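Local coordinates for protein VirX1 (Cyanophage Syn10, PDB 6QGM) that iodinates diverse substrates as a marine viral halogenase, probably flavin-dependent, at residues B[362-365]-B[366-370]; B[438-441]-B[442-446]. All coordinates share one frame; numbering follows the deposited sequence.

Contact 1: residues B[362-365]-B[366-370]; sequences THEN and IENLV
A trans first torsion in Glu364 followed by a bend at chi2 (74°) swings its carboxylate along the helix to Asn368, one turn on, whose amide hangs beside its own backbone N and faces back. The motif is an i to i+4 side-chain bond on a single alpha-helix, 360-373, and its evidence is Asn368 ND2 donating to Glu364 OE2 at 2.9 Å. The donor comes down on OE2 from above the carboxylate plane, 61° out of it. The carboxylate and amide planes themselves are 82° apart, close to perpendicular. The same turn is held by main-chain bonds, with Asn368 N to Glu364 O at 2.9 Å and Glu367 N to His363 O also at 2.9 Å.

Glu367 sends its carboxylate toward the same Glu364 group; Glu364 OE1 and Glu367 OE2, two acceptors of like formal charge, lie 3.0 Å apart and share no hydrogen bond. Glu367 OE2 also has a long, weak ion pair with Lys55, while the Glu364 and Asn368 side chains lie against helix 382-408 and Asn368 also packs on Ile450 of the second subunit. Thr362 and Ile366 run side by side in the same direction toward helix 14-26. There Thr362 OG1 is hydrogen-bonded to Ser15 OG, close to a glycine pattern (Gly11, Gly13, Gly16) consistent with a Rossmann-type nucleotide site, and Ile366 packs on Met18, Thr19 and Ala22. The methyl ends of the pair meet where Thr362 CG2 lies 3.8 Å from Ile366 CD1.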
loop_
_atom_site.group_PDB
_atom_site.type_symbol
_atom_site.label_atom_id
_atom_site.label_comp_id
_atom_site.label_asym_id
_atom_site.label_seq_id
_atom_site.Cartn_x
_atom_site.Cartn_y
_atom_site.Cartn_z
ATOM N N THR B 362 12.321 21.500 13.204
ATOM C CA THR B 362 11.824 22.642 14.023
ATOM C C THR B 362 10.419 23.083 13.574
ATOM O O THR B 362 9.500 22.914 14.401
ATOM C CB THR B 362 12.817 23.809 14.041
ATOM O OG1 THR B 362 14.094 23.270 14.388
ATOM C CG2 THR B 362 12.430 24.914 15.001
ATOM N N HIS B 363 10.240 23.645 12.365
ATOM C CA HIS B 363 8.952 24.297 11.968
ATOM C C HIS B 363 7.857 23.238 11.796
ATOM O O HIS B 363 6.699 23.574 12.084
ATOM C CB HIS B 363 9.041 25.244 10.749
ATOM C CG HIS B 363 9.799 24.724 9.574
ATOM N ND1 HIS B 363 10.767 25.477 8.939
ATOM C CD2 HIS B 363 9.778 23.532 8.941
ATOM C CE1 HIS B 363 11.300 24.778 7.958
ATOM N NE2 HIS B 363 10.709 23.581 7.940
ATOM N N GLU B 364 8.198 22.012 11.383
ATOM C CA GLU B 364 7.243 20.886 11.279
ATOM C C GLU B 364 6.661 20.607 12.665
ATOM O O GLU B 364 5.424 20.611 12.802
ATOM C CB GLU B 364 7.925 19.657 10.669
ATOM C CG GLU B 364 7.128 18.368 10.785
ATOM C CD GLU B 364 5.926 18.230 9.868
ATOM O OE1 GLU B 364 5.692 19.121 8.986
ATOM O OE2 GLU B 364 5.227 17.223 10.028
ATOM N N ASN B 365 7.508 20.386 13.663
ATOM C CA ASN B 365 7.059 20.090 15.052
ATOM C C ASN B 365 6.284 21.291 15.613
ATOM O O ASN B 365 5.298 21.056 16.325
ATOM C CB ASN B 365 8.212 19.645 15.948
ATOM C CG ASN B 365 8.586 18.197 15.687
ATOM O OD1 ASN B 365 8.126 17.610 14.708
ATOM N ND2 ASN B 365 9.408 17.614 16.548
ATOM N N ILE B 366 6.685 22.523 15.291
ATOM C CA ILE B 366 5.993 23.749 15.779
ATOM C C ILE B 366 4.579 23.764 15.197
ATOM O O ILE B 366 3.628 23.921 15.981
ATOM C CB ILE B 366 6.779 25.034 15.450
ATOM C CG1 ILE B 366 8.083 25.119 16.254
ATOM C CG2 ILE B 366 5.903 26.260 15.676
ATOM C CD1 ILE B 366 9.015 26.224 15.836
ATOM N N GLU B 367 4.450 23.585 13.877
ATOM C CA GLU B 367 3.143 23.625 13.160
ATOM C C GLU B 367 2.244 22.482 13.645
ATOM O O GLU B 367 1.045 22.740 13.842
ATOM C CB GLU B 367 3.324 23.705 11.651
ATOM C CG GLU B 367 3.892 22.503 10.951
ATOM C CD GLU B 367 4.322 22.758 9.502
ATOM O OE1 GLU B 367 4.654 23.937 9.159
ATOM O OE2 GLU B 367 4.342 21.764 8.706
ATOM N N ASN B 368 2.808 21.302 13.896
ATOM C CA ASN B 368 2.072 20.110 14.414
ATOM C C ASN B 368 1.613 20.338 15.866
ATOM O O ASN B 368 0.518 19.852 16.237
ATOM C CB ASN B 368 2.891 18.827 14.267
ATOM C CG ASN B 368 3.102 18.416 12.833
ATOM O OD1 ASN B 368 2.509 18.994 11.927
ATOM N ND2 ASN B 368 3.954 17.426 12.619
ATOM N N LEU B 369 2.397 21.059 16.659
ATOM C CA LEU B 369 2.038 21.411 18.058
ATOM C C LEU B 369 0.909 22.448 18.053
ATOM O O LEU B 369 -0.076 22.242 18.792
ATOM C CB LEU B 369 3.276 21.954 18.772
ATOM C CG LEU B 369 3.104 22.177 20.267
ATOM C CD1 LEU B 369 2.694 20.874 20.949
ATOM C CD2 LEU B 369 4.385 22.753 20.856
ATOM N N VAL B 370 1.056 23.511 17.250
ATOM C CA VAL B 370 0.046 24.598 17.083
ATOM C C VAL B 370 -1.266 23.958 16.630
ATOM O O VAL B 370 -2.339 24.389 17.125
ATOM C CB VAL B 370 0.515 25.690 16.100
ATOM C CG1 VAL B 370 -0.621 26.603 15.676
ATOM C CG2 VAL B 370 1.637 26.528 16.681
#

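Contact 2: residues B[438-441]-B[442-446]; sequences KQST and WQDLS
Asp444 lays its carboxylate back over the side chain of Ser440, and Ser440 OG donates to Asp444 OD2 at 3.2 Å. The hydroxyl reaches that oxygen from above the carboxylate plane, 44° out of it. OG sits between the backbone N and the carbonyl carbon (chi1 67°), which points it at the aspartate; Ser440 OG also has a weak hydrogen bond with Arg436 NH2 of the second subunit. Ser440 occupies the N-cap position of helix 441-451, yet its side chain makes no capping bond; its hydroxyl goes to the Asp444 carboxylate. Asp444 N also bonds to Ser440 O, although the placement of that oxygen is less sure. One residue further, Leu445 N is hydrogen-bonded to Thr441 O at 2.8 Å.

The Trp442 ring is buried: NE1 is hydrogen-bonded to Asp401 OD1 of helix 382-408, and the indole stacks with Tyr427. Leu445 packs on Ile462 and Ile466 of helix 462-468, so the two side chains tie the new helix to different neighbours. Within the helix the carbonyl of Trp442 takes two donors from opposite faces of its plane, with Ser446 OG at 3.0 Å and Ser446 N at 3.1 Å from Trp442 O.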
loop_
_atom_site.group_PDB
_atom_site.type_symbol
_atom_site.label_atom_id
_atom_site.label_comp_id
_atom_site.label_asym_id
_atom_site.label_seq_id
_atom_site.Cartn_x
_atom_site.Cartn_y
_atom_site.Cartn_z
ATOM N N LYS B 438 7.177 0.786 5.715
ATOM C CA LYS B 438 6.658 2.173 5.823
ATOM C C LYS B 438 7.462 3.066 4.879
ATOM O O LYS B 438 6.860 3.848 4.142
ATOM C CB LYS B 438 6.760 2.706 7.255
ATOM C CG LYS B 438 5.721 2.169 8.219
ATOM C CD LYS B 438 5.889 2.722 9.620
ATOM C CE LYS B 438 5.421 1.789 10.727
ATOM N NZ LYS B 438 3.947 1.791 10.913
ATOM N N GLN B 439 8.788 2.973 4.939
ATOM C CA GLN B 439 9.720 3.765 4.107
ATOM C C GLN B 439 10.171 2.857 2.959
ATOM O O GLN B 439 11.089 2.028 3.191
ATOM C CB GLN B 439 10.900 4.255 4.951
ATOM C CG GLN B 439 10.515 4.958 6.247
ATOM C CD GLN B 439 9.761 6.236 6.004
ATOM O OE1 GLN B 439 9.976 6.918 5.001
ATOM N NE2 GLN B 439 8.869 6.584 6.925
ATOM N N SER B 440 9.566 2.983 1.775
ATOM C CA SER B 440 9.787 2.035 0.648
ATOM C C SER B 440 10.164 2.757 -0.663
ATOM O O SER B 440 9.859 2.224 -1.746
ATOM C CB SER B 440 8.583 1.140 0.475
ATOM O OG SER B 440 7.463 1.893 0.046
ATOM N N THR B 441 10.826 3.915 -0.596
ATOM C CA THR B 441 11.193 4.700 -1.806
ATOM C C THR B 441 12.355 3.991 -2.519
ATOM O O THR B 441 12.278 3.911 -3.756
ATOM C CB THR B 441 11.388 6.192 -1.500
ATOM O OG1 THR B 441 12.605 6.404 -0.776
ATOM C CG2 THR B 441 10.199 6.782 -0.768
ATOM N N TRP B 442 13.348 3.448 -1.796
ATOM C CA TRP B 442 14.417 2.593 -2.388
ATOM C C TRP B 442 13.787 1.473 -3.238
ATOM O O TRP B 442 14.172 1.311 -4.410
ATOM C CB TRP B 442 15.329 1.990 -1.314
ATOM C CG TRP B 442 16.110 2.981 -0.501
ATOM C CD1 TRP B 442 15.798 3.466 0.741
ATOM C CD2 TRP B 442 17.356 3.604 -0.876
ATOM N NE1 TRP B 442 16.747 4.364 1.147
ATOM C CE2 TRP B 442 17.721 4.458 0.186
ATOM C CE3 TRP B 442 18.177 3.540 -2.011
ATOM C CZ2 TRP B 442 18.880 5.229 0.155
ATOM C CZ3 TRP B 442 19.326 4.297 -2.041
ATOM C CH2 TRP B 442 19.667 5.131 -0.972
ATOM N N GLN B 443 12.866 0.710 -2.648
ATOM C CA GLN B 443 12.174 -0.427 -3.318
ATOM C C GLN B 443 11.400 0.089 -4.536
ATOM O O GLN B 443 11.476 -0.551 -5.597
ATOM C CB GLN B 443 11.249 -1.131 -2.329
ATOM C CG GLN B 443 12.005 -1.906 -1.256
ATOM C CD GLN B 443 11.101 -2.360 -0.135
ATOM O OE1 GLN B 443 9.962 -2.785 -0.362
ATOM N NE2 GLN B 443 11.594 -2.262 1.094
ATOM N N ASP B 444 10.701 1.215 -4.380
ATOM C CA ASP B 444 9.723 1.728 -5.382
ATOM C C ASP B 444 10.480 2.335 -6.571
ATOM O O ASP B 444 10.060 2.112 -7.744
ATOM C CB ASP B 444 8.737 2.706 -4.750
ATOM C CG ASP B 444 7.811 2.066 -3.714
ATOM O OD1 ASP B 444 7.751 0.804 -3.646
ATOM O OD2 ASP B 444 7.166 2.829 -2.957
ATOM N N LEU B 445 11.573 3.048 -6.277
ATOM C CA LEU B 445 12.458 3.646 -7.306
ATOM C C LEU B 445 13.089 2.520 -8.125
ATOM O O LEU B 445 13.226 2.695 -9.345
ATOM C CB LEU B 445 13.525 4.499 -6.611
ATOM C CG LEU B 445 14.545 5.180 -7.512
ATOM C CD1 LEU B 445 13.848 6.151 -8.457
ATOM C CD2 LEU B 445 15.574 5.897 -6.658
ATOM N N SER B 446 13.481 1.431 -7.461
ATOM C CA SER B 446 14.177 0.281 -8.083
ATOM C C SER B 446 13.206 -0.400 -9.040
ATOM O O SER B 446 13.615 -0.678 -10.180
ATOM C CB SER B 446 14.720 -0.671 -7.043
ATOM O OG SER B 446 15.886 -0.129 -6.419
#

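Contacts 1 and 2 lie in series along the chain, their centres 27 Å apart and their nearest atoms about 12 Å apart, so neither touches the other. Helix 382-408 relates them: contact 1 packs on Phe388, Thr391, Cys392 and Gln395, whereas 438-446 meets His394, Ser398, Asp401, Met405 and Ala408, a largely later portion of the same helix. Both also touch the second subunit, and contact 2 reaches the third as well. In contact 1 the side chain of Thr362 lies near, without touching, a glycine pattern consistent with a Rossmann-type site, where a flavin would be expected in this family.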